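Local coordinates for Galactose/lactose metabolism regulatory protein GAL80 (Kluyveromyces lactis, PDB 3E1K) that represses the lactose and galactose metabolic genes, apparently by blocking the transcriptional activator LAC9 when no inducing sugar is present, at residues Leu320-Ile325 with Thr365-His370. Residues are numbered along the deposited sequence; the frame is centred on the assembly and turned at random.
Sequences LYFYGI and TMEVFH
Leu320-Tyr323 and Thr365-His370 run antiparallel, their axes at 164°, with Leu320-Phe369, Phe322-Glu367 and Gly324-Thr365 as hydrogen-bonded pairs alternating with the non-hydrogen-bonded pairs Tyr321-Val368 and Tyr323-Met366. At the central pair, Phe322 N donates to Glu367 O at 2.8 Å, and Glu367 N donates back to Phe322 O. On the face shared with Leu320 and Phe369, the Phe322 ring and the Glu367 carboxylate stand with their planes 83° apart, and the CG methylene of Glu367 lies against Phe322 CD2. The carboxylate is engaged elsewhere, OE2 forming a salt bridge with Arg161 of helix 157-167. That helix packs against the same face, Leu165 touching Phe322 and Pro157 touching Phe369, whose ring is met at its edge by Leu320 CB. An alanine in place of Phe322 would probably open a gap between Leu165 and the strand and leave Glu367 CG without its aromatic neighbour. On the other face, the Tyr321 ring lies alongside Val368, CD2 being 3.7 Å from CG2. Tyr321 and Met366 also pack on Leu289 of the second subunit, and Tyr323 on its Lys288. Strand 364-370 is the outermost of its sheet within this chain, and it meets the bound Gal4p activation-domain peptide: Val368 packs on an aromatic side chain, while His370 stacks obliquely on an aromatic ring and hydrogen-bonds the peptide backbone through NE2, joining apolar and polar recognition.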
loop_
_atom_site.group_PDB
_atom_site.type_symbol
_atom_site.label_atom_id
_atom_site.label_comp_id
_atom_site.label_asym_id
_atom_site.label_seq_id
_atom_site.Cartn_x
_atom_site.Cartn_y
_atom_site.Cartn_z
ATOM N N LEU A 320 -12.611 -15.451 -0.582
ATOM C CA LEU A 320 -13.167 -14.149 -0.376
ATOM C C LEU A 320 -13.960 -13.940 0.883
ATOM O O LEU A 320 -14.999 -14.539 1.108
ATOM C CB LEU A 320 -14.071 -13.771 -1.520
ATOM C CG LEU A 320 -14.527 -12.336 -1.317
ATOM C CD1 LEU A 320 -13.709 -11.557 -2.334
ATOM C CD2 LEU A 320 -15.923 -12.524 -1.954
ATOM N N TYR A 321 -13.476 -12.961 1.627
ATOM C CA TYR A 321 -14.122 -12.657 2.866
ATOM C C TYR A 321 -14.781 -11.355 2.604
ATOM O O TYR A 321 -14.200 -10.391 2.106
ATOM C CB TYR A 321 -13.092 -12.362 3.956
ATOM C CG TYR A 321 -12.126 -13.514 4.176
ATOM C CD1 TYR A 321 -10.830 -13.507 3.630
ATOM C CD2 TYR A 321 -12.499 -14.596 4.974
ATOM C CE1 TYR A 321 -9.941 -14.519 3.893
ATOM C CE2 TYR A 321 -11.620 -15.623 5.241
ATOM C CZ TYR A 321 -10.355 -15.588 4.683
ATOM O OH TYR A 321 -9.478 -16.624 4.880
ATOM N N PHE A 322 -16.020 -11.325 3.032
ATOM C CA PHE A 322 -16.643 -10.048 2.924
ATOM C C PHE A 322 -17.353 -9.838 4.247
ATOM O O PHE A 322 -17.726 -10.761 4.931
ATOM C CB PHE A 322 -17.615 -10.131 1.780
ATOM C CG PHE A 322 -18.925 -9.463 2.059
ATOM C CD1 PHE A 322 -19.237 -8.176 1.618
ATOM C CD2 PHE A 322 -19.882 -10.150 2.782
ATOM C CE1 PHE A 322 -20.461 -7.579 1.871
ATOM C CE2 PHE A 322 -21.093 -9.549 3.074
ATOM C CZ PHE A 322 -21.395 -8.276 2.615
ATOM N N TYR A 323 -17.717 -8.604 4.521
ATOM C CA TYR A 323 -18.519 -8.328 5.685
ATOM C C TYR A 323 -19.330 -7.046 5.487
ATOM O O TYR A 323 -18.805 -6.005 5.138
ATOM C CB TYR A 323 -17.598 -8.160 6.862
ATOM C CG TYR A 323 -18.357 -7.439 7.933
ATOM C CD1 TYR A 323 -19.270 -8.118 8.747
ATOM C CD2 TYR A 323 -18.177 -6.071 8.115
ATOM C CE1 TYR A 323 -19.975 -7.452 9.724
ATOM C CE2 TYR A 323 -18.877 -5.402 9.091
ATOM C CZ TYR A 323 -19.776 -6.093 9.906
ATOM O OH TYR A 323 -20.501 -5.443 10.878
ATOM N N GLY A 324 -20.610 -7.071 5.822
ATOM C CA GLY A 324 -21.359 -5.848 5.655
ATOM C C GLY A 324 -22.820 -6.282 5.509
ATOM O O GLY A 324 -23.198 -7.421 5.831
ATOM N N ILE A 325 -23.634 -5.405 4.932
ATOM C CA ILE A 325 -25.052 -5.702 4.815
ATOM C C ILE A 325 -25.575 -6.658 3.763
ATOM O O ILE A 325 -25.592 -6.320 2.560
ATOM C CB ILE A 325 -25.915 -4.423 4.864
ATOM C CG1 ILE A 325 -25.588 -3.468 3.717
ATOM C CG2 ILE A 325 -25.691 -3.624 6.174
ATOM C CD1 ILE A 325 -26.465 -2.324 3.535
ATOM N N THR A 365 -23.360 -8.372 7.944
ATOM C CA THR A 365 -23.121 -9.806 7.897
ATOM C C THR A 365 -21.755 -10.248 7.382
ATOM O O THR A 365 -21.103 -9.549 6.597
ATOM C CB THR A 365 -24.256 -10.383 7.045
ATOM O OG1 THR A 365 -25.419 -10.552 7.880
ATOM C CG2 THR A 365 -23.947 -11.694 6.373
ATOM N N MET A 366 -21.329 -11.424 7.828
ATOM C CA MET A 366 -20.039 -11.957 7.377
ATOM C C MET A 366 -20.166 -13.050 6.306
ATOM O O MET A 366 -20.972 -13.983 6.385
ATOM C CB MET A 366 -19.203 -12.449 8.570
ATOM C CG MET A 366 -17.746 -11.986 8.624
ATOM S SD MET A 366 -16.579 -13.112 7.787
ATOM C CE MET A 366 -15.004 -12.706 8.706
ATOM N N GLU A 367 -19.301 -13.037 5.334
ATOM C CA GLU A 367 -19.389 -14.128 4.457
ATOM C C GLU A 367 -18.130 -14.541 3.812
ATOM O O GLU A 367 -17.367 -13.741 3.393
ATOM C CB GLU A 367 -20.561 -13.958 3.542
ATOM C CG GLU A 367 -20.313 -13.280 2.243
ATOM C CD GLU A 367 -21.165 -13.880 1.194
ATOM O OE1 GLU A 367 -22.041 -14.651 1.577
ATOM O OE2 GLU A 367 -20.953 -13.614 0.016
ATOM N N VAL A 368 -17.911 -15.837 3.784
ATOM C CA VAL A 368 -16.653 -16.385 3.324
ATOM C C VAL A 368 -16.900 -17.158 2.079
ATOM O O VAL A 368 -17.494 -18.239 2.111
ATOM C CB VAL A 368 -15.997 -17.338 4.342
ATOM C CG1 VAL A 368 -14.680 -17.898 3.762
ATOM C CG2 VAL A 368 -15.588 -16.547 5.607
ATOM N N PHE A 369 -16.388 -16.605 0.989
ATOM C CA PHE A 369 -16.496 -17.272 -0.291
ATOM C C PHE A 369 -15.187 -17.884 -0.768
ATOM O O PHE A 369 -14.319 -17.162 -1.236
ATOM C CB PHE A 369 -17.043 -16.330 -1.350
ATOM C CG PHE A 369 -17.190 -16.986 -2.683
ATOM C CD1 PHE A 369 -18.068 -18.030 -2.835
ATOM C CD2 PHE A 369 -16.373 -16.640 -3.751
ATOM C CE1 PHE A 369 -18.219 -18.661 -4.029
ATOM C CE2 PHE A 369 -16.536 -17.253 -4.977
ATOM C CZ PHE A 369 -17.426 -18.288 -5.101
ATOM N N HIS A 370 -15.052 -19.196 -0.653
ATOM C CA HIS A 370 -13.864 -19.901 -1.112
ATOM C C HIS A 370 -14.498 -21.121 -1.714
ATOM O O HIS A 370 -15.478 -21.628 -1.183
ATOM C CB HIS A 370 -13.059 -20.478 -0.030
ATOM C CG HIS A 370 -11.915 -21.284 -0.540
ATOM N ND1 HIS A 370 -11.655 -22.558 -0.101
ATOM C CD2 HIS A 370 -10.970 -21.009 -1.464
ATOM C CE1 HIS A 370 -10.593 -23.027 -0.730
ATOM N NE2 HIS A 370 -10.154 -22.101 -1.558
#